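Local coordinates for IS607 family transposase IS1535 (Mycobacterium tuberculosis, PDB 6DGB), which is a serine recombinase, seen here as its C-terminal catalytic domain, that moves an IS607-family transposon, probably by DNA strand exchange, at the interface of chains A and B. Sequence-based numbering; all coordinates share one arbitrary frame. Chains: chain A/B, IS607 family transposase IS1535.

Contact 1: the interface of chains A and B. Residues chain A 104-105, 108, 112; chain B 112, 115, 119-120.
A:Met108 lies across helix 104-120 of chain B, its side chain touching B:Leu112, B:Met115 and B:Leu119. Since the same helix of chain A runs antiparallel to it, A:Leu104 faces the C-terminal end of the partner helix while A:Leu112 faces its own copy. The two residues with most surface hidden, B:Leu119 (50 Å²) and A:Met108 (46 Å²), reach toward each other tip to tip: the B:Leu119 methyl CD1 lies 3.8 Å from the A:Met108 thioether SD. The A:Met108 chain bends at its last torsion (chi3 76°), swinging the terminal methyl off the line of the chain and close to both B:Leu119 and the phenol of B:Tyr120. The B:Tyr120 ring is backed within its own chain by B:Leu119 CB, which lies over the centre of one face. Nearer its root, A:Met108 crosses B:Leu112 at about a right angle, with A:Met108 CG 3.6 Å from B:Leu112 CD2. It passes B:Met115 in the opposite direction, its SD 3.8 Å from B:Met115 CB. A:Leu104 and B:Leu119 likewise slide past each other in opposite directions, A:Leu104 CD2 lying 3.8 Å from the branch carbon CG of B:Leu119. With CG anti to the backbone N (chi1 -168°), A:Leu104 points its forked end at the partner helix: CD1 lies on CG and CE of the extended B:Met115, while CD2 sits between the B:Met115 carbonyl O and B:Leu119 CG. A:Val105 adds a looser contact at the rim. At the other end of the patch the two copies of Leu112 cross nearly perpendicular, with A:Leu112 CD1 3.6 Å from B:Leu112 CD2.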
ATOM      1  N   LEU A 104       5.459   2.523  13.709  1.00 53.78           N
ATOM      2  CA  LEU A 104       4.057   2.913  13.514  1.00 52.95           C
ATOM      3  C   LEU A 104       3.726   4.396  13.753  1.00 57.79           C
ATOM      4  O   LEU A 104       3.045   4.999  12.928  1.00 56.46           O
ATOM      5  CB  LEU A 104       3.186   2.007  14.396  1.00 53.24           C
ATOM      6  CG  LEU A 104       1.698   1.991  14.188  1.00 57.08           C
ATOM      7  CD1 LEU A 104       1.337   1.544  12.785  1.00 56.28           C
ATOM      8  CD2 LEU A 104       1.067   1.067  15.180  1.00 60.10           C
ATOM      9  N   VAL A 105       4.194   4.953  14.881  1.00 56.18           N
ATOM     10  CA  VAL A 105       4.006   6.349  15.295  1.00 56.40           C
ATOM     11  C   VAL A 105       4.722   7.290  14.306  1.00 60.79           C
ATOM     12  O   VAL A 105       4.166   8.323  13.921  1.00 61.95           O
ATOM     13  CB  VAL A 105       4.383   6.560  16.791  1.00 61.92           C
ATOM     14  CG1 VAL A 105       5.706   5.871  17.158  1.00 63.26           C
ATOM     15  CG2 VAL A 105       4.362   8.034  17.202  1.00 62.29           C
ATOM     16  N   MET A 108       2.592   7.206  11.287  1.00 51.97           N
ATOM     17  CA  MET A 108       1.368   7.990  11.535  1.00 51.19           C
ATOM     18  C   MET A 108       1.640   9.456  11.129  1.00 55.43           C
ATOM     19  O   MET A 108       0.779  10.113  10.541  1.00 54.50           O
ATOM     20  CB  MET A 108       0.988   7.902  13.024  1.00 54.35           C
ATOM     21  CG  MET A 108      -0.499   7.912  13.303  1.00 57.46           C
ATOM     22  SD  MET A 108      -0.980   7.012  14.831  1.00 62.65           S
ATOM     23  CE  MET A 108      -0.495   8.192  16.106  1.00 60.84           C
ATOM     24  N   LEU A 112      -0.028  11.454   7.836  1.00 41.33           N
ATOM     25  CA  LEU A 112      -0.701  12.709   8.102  1.00 40.14           C
ATOM     26  C   LEU A 112      -0.018  13.882   7.414  1.00 43.45           C
ATOM     27  O   LEU A 112      -0.735  14.744   6.922  1.00 43.28           O
ATOM     28  CB  LEU A 112      -0.818  12.958   9.606  1.00 40.67           C
ATOM     29  CG  LEU A 112      -2.004  12.336  10.321  1.00 44.44           C
ATOM     30  CD1 LEU A 112      -1.654  12.043  11.782  1.00 45.00           C
ATOM     31  CD2 LEU A 112      -3.251  13.243  10.210  1.00 43.37           C
TER
ATOM     32  N   LEU B 112      -5.656   6.351  10.725  1.00 51.65           N
ATOM     33  CA  LEU B 112      -5.412   6.735  12.107  1.00 51.06           C
ATOM     34  C   LEU B 112      -6.137   5.824  13.088  1.00 52.37           C
ATOM     35  O   LEU B 112      -5.550   5.518  14.120  1.00 52.05           O
ATOM     36  CB  LEU B 112      -5.781   8.191  12.353  1.00 52.78           C
ATOM     37  CG  LEU B 112      -4.724   9.232  12.020  1.00 58.03           C
ATOM     38  CD1 LEU B 112      -5.378  10.552  11.669  1.00 59.47           C
ATOM     39  CD2 LEU B 112      -3.771   9.450  13.196  1.00 61.26           C
ATOM     40  N   MET B 115      -4.055   2.504  13.192  1.00 43.83           N
ATOM     41  CA  MET B 115      -2.766   2.834  13.767  1.00 42.00           C
ATOM     42  C   MET B 115      -2.904   3.146  15.254  1.00 43.25           C
ATOM     43  O   MET B 115      -2.019   2.788  16.018  1.00 44.88           O
ATOM     44  CB  MET B 115      -2.108   3.962  12.962  1.00 44.34           C
ATOM     45  CG  MET B 115      -1.684   3.538  11.540  1.00 47.82           C
ATOM     46  SD  MET B 115      -0.526   4.729  10.794  1.00 52.47           S
ATOM     47  CE  MET B 115       0.315   3.682   9.636  1.00 48.49           C
ATOM     48  N   LEU B 119      -1.587   0.912  18.559  1.00 41.95           N
ATOM     49  CA  LEU B 119      -0.830   1.662  19.556  1.00 41.25           C
ATOM     50  C   LEU B 119      -1.418   1.709  20.959  1.00 48.28           C
ATOM     51  O   LEU B 119      -0.684   1.487  21.919  1.00 48.86           O
ATOM     52  CB  LEU B 119      -0.604   3.096  19.060  1.00 40.64           C
ATOM     53  CG  LEU B 119       0.619   3.324  18.193  1.00 44.13           C
ATOM     54  CD1 LEU B 119       0.439   4.517  17.303  1.00 44.98           C
ATOM     55  CD2 LEU B 119       1.852   3.492  19.026  1.00 44.37           C
ATOM     56  N   TYR B 120      -2.705   2.069  21.110  1.00 47.25           N
ATOM     57  CA  TYR B 120      -3.280   2.267  22.448  1.00 47.97           C
ATOM     58  C   TYR B 120      -4.502   1.434  22.763  1.00 52.72           C
ATOM     59  O   TYR B 120      -5.131   1.657  23.803  1.00 55.49           O
ATOM     60  CB  TYR B 120      -3.586   3.760  22.677  1.00 49.95           C
ATOM     61  CG  TYR B 120      -2.654   4.700  21.939  1.00 51.49           C
ATOM     62  CD1 TYR B 120      -1.371   4.949  22.410  1.00 53.08           C
ATOM     63  CD2 TYR B 120      -3.048   5.317  20.754  1.00 52.42           C
ATOM     64  CE1 TYR B 120      -0.497   5.784  21.718  1.00 55.17           C
ATOM     65  CE2 TYR B 120      -2.192   6.173  20.065  1.00 53.29           C
ATOM     66  CZ  TYR B 120      -0.913   6.402  20.550  1.00 61.74           C
ATOM     67  OH  TYR B 120      -0.049   7.238  19.885  1.00 61.69           O
TER

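Contact 2: the interface of chains A and B. Residues chain A 115, 118-120; chain B 104, 108.
B:Met108 and A:Met115 pass one another in opposite directions, and the thioether sulfur of each lies against the carbon stem of the other. B:Met108 SD sits 3.5 Å from A:Met115 CB, and A:Met115 SD lies 3.7 Å from B:Met108 CG, with the B:Met108 CA also close by. With CG anti to its carbonyl carbon (chi1 -68°) and the chain extended beyond it, A:Met115 reaches across the partner helix, passing B:Met108, and its terminal methyl CE ends at B:Leu104. B:Met108 instead bends at chi3 (72°), turning its methyl toward A:Leu119, which it meets tip to tip; SD and CE of B:Met108 are both 4.0 Å from A:Leu119 CD1. The A:Tyr120 hydroxyl lies somewhat farther from that methyl and contributes little buried surface.

The carbon-to-carbon contacts centre on B:Leu104, which has 76 Å² hidden by chain A. Its two methyls divide the work. CD1 meets A:Met115, 3.7 Å from the CE methyl and nearly as close to CG, the two side chains running at a slant to each other. CD2 enters the groove formed by A:Met115, A:Arg118 and A:Leu119, lying 3.8 Å from A:Arg118 CB and 3.9 Å from A:Leu119 CG. The nearest touch from A:Arg118 comes from that CB; the extended chain then runs alongside B:Leu104, and the guanidinium ends beside the leucine's other methyl, CD1. A backbone contact joins this group, with B:Leu104 CD2 packing on the A:Met115 carbonyl O.

Together these residues fit the start of helix 104-120 of chain B against the end of the same helix in chain A. The close packing of flexible methionines and branched leucines probably helps hold two catalytic domains together as a dimer.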
ATOM      1  N   MET A 115      -0.977  13.641   3.611  1.00 51.73           N
ATOM      2  CA  MET A 115      -2.411  13.843   3.515  1.00 52.10           C
ATOM      3  C   MET A 115      -2.769  15.296   3.827  1.00 55.84           C
ATOM      4  O   MET A 115      -3.677  15.825   3.194  1.00 57.40           O
ATOM      5  CB  MET A 115      -3.150  12.839   4.398  1.00 54.59           C
ATOM      6  CG  MET A 115      -3.042  11.381   3.890  1.00 59.17           C
ATOM      7  SD  MET A 115      -4.269  10.251   4.632  1.00 63.92           S
ATOM      8  CE  MET A 115      -4.317   8.962   3.423  1.00 60.62           C
ATOM      9  N   ARG A 118      -1.563  17.507   0.713  1.00 50.78           N
ATOM     10  CA  ARG A 118      -2.560  17.394  -0.363  1.00 50.76           C
ATOM     11  C   ARG A 118      -3.796  18.235  -0.048  1.00 54.93           C
ATOM     12  O   ARG A 118      -4.333  18.895  -0.939  1.00 55.64           O
ATOM     13  CB  ARG A 118      -2.950  15.915  -0.610  1.00 49.40           C
ATOM     14  CG  ARG A 118      -1.884  15.050  -1.303  1.00 59.65           C
ATOM     15  CD  ARG A 118      -2.068  13.567  -0.981  1.00 68.91           C
ATOM     16  NE  ARG A 118      -0.830  12.787  -1.121  1.00 82.57           N
ATOM     17  CZ  ARG A 118      -0.553  11.669  -0.445  1.00 97.77           C
ATOM     18  NH1 ARG A 118      -1.421  11.184   0.437  1.00 83.74           N
ATOM     19  NH2 ARG A 118       0.595  11.032  -0.645  1.00 83.22           N
ATOM     20  N   LEU A 119      -4.195  18.265   1.231  1.00 50.33           N
ATOM     21  CA  LEU A 119      -5.371  18.989   1.690  1.00 49.87           C
ATOM     22  C   LEU A 119      -5.216  20.492   1.890  1.00 55.88           C
ATOM     23  O   LEU A 119      -6.088  21.241   1.450  1.00 57.62           O
ATOM     24  CB  LEU A 119      -5.882  18.364   2.994  1.00 48.59           C
ATOM     25  CG  LEU A 119      -6.837  17.194   2.864  1.00 52.41           C
ATOM     26  CD1 LEU A 119      -6.786  16.305   4.087  1.00 51.56           C
ATOM     27  CD2 LEU A 119      -8.248  17.671   2.630  1.00 55.30           C
ATOM     28  N   TYR A 120      -4.183  20.946   2.613  1.00 53.11           N
ATOM     29  CA  TYR A 120      -4.077  22.375   2.956  1.00 54.76           C
ATOM     30  C   TYR A 120      -2.794  23.060   2.521  1.00 57.70           C
ATOM     31  O   TYR A 120      -2.556  24.205   2.923  1.00 58.36           O
ATOM     32  CB  TYR A 120      -4.293  22.581   4.475  1.00 56.26           C
ATOM     33  CG  TYR A 120      -5.227  21.566   5.101  1.00 57.71           C
ATOM     34  CD1 TYR A 120      -6.605  21.664   4.940  1.00 59.44           C
ATOM     35  CD2 TYR A 120      -4.728  20.486   5.827  1.00 58.23           C
ATOM     36  CE1 TYR A 120      -7.468  20.712   5.483  1.00 59.77           C
ATOM     37  CE2 TYR A 120      -5.582  19.536   6.390  1.00 58.44           C
ATOM     38  CZ  TYR A 120      -6.953  19.649   6.212  1.00 66.56           C
ATOM     39  OH  TYR A 120      -7.806  18.709   6.758  1.00 67.00           O
TER
ATOM     40  N   LEU B 104      -9.968  11.292   0.696  1.00 55.39           N
ATOM     41  CA  LEU B 104      -8.736  11.396   1.473  1.00 52.35           C
ATOM     42  C   LEU B 104      -8.948  11.563   2.979  1.00 55.98           C
ATOM     43  O   LEU B 104      -8.267  10.896   3.750  1.00 53.08           O
ATOM     44  CB  LEU B 104      -7.914  12.575   0.911  1.00 52.03           C
ATOM     45  CG  LEU B 104      -6.488  12.776   1.394  1.00 55.10           C
ATOM     46  CD1 LEU B 104      -5.623  11.574   1.071  1.00 53.57           C
ATOM     47  CD2 LEU B 104      -5.896  14.007   0.771  1.00 56.74           C
ATOM     48  N   MET B 108      -7.970   9.230   5.945  1.00 54.59           N
ATOM     49  CA  MET B 108      -7.105   9.734   7.023  1.00 53.34           C
ATOM     50  C   MET B 108      -7.621   9.164   8.351  1.00 58.80           C
ATOM     51  O   MET B 108      -6.817   8.792   9.202  1.00 55.99           O
ATOM     52  CB  MET B 108      -7.160  11.277   7.049  1.00 56.48           C
ATOM     53  CG  MET B 108      -5.857  11.954   7.456  1.00 58.37           C
ATOM     54  SD  MET B 108      -5.595  13.633   6.794  1.00 62.71           S
ATOM     55  CE  MET B 108      -6.791  14.598   7.748  1.00 61.63           C
TER

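Contact 1 and contact 2 lie about 16 Å apart, measured between the centres of their C-alpha atoms, and both are built from helix 104-120 of each chain. Contact 2 broadly repeats contact 1 with the chains exchanged: Leu104 and Met108 come from chain A in one and from chain B in the other, opposite Met115, Leu119 and Tyr120 of the partner. Between the two ends lies the Leu112 pair of contact 1, close to the two-fold axis. The antiparallel helices thus form a continuous hydrophobic seam, consistent with the dimers that this transposase family assembles at transposon ends.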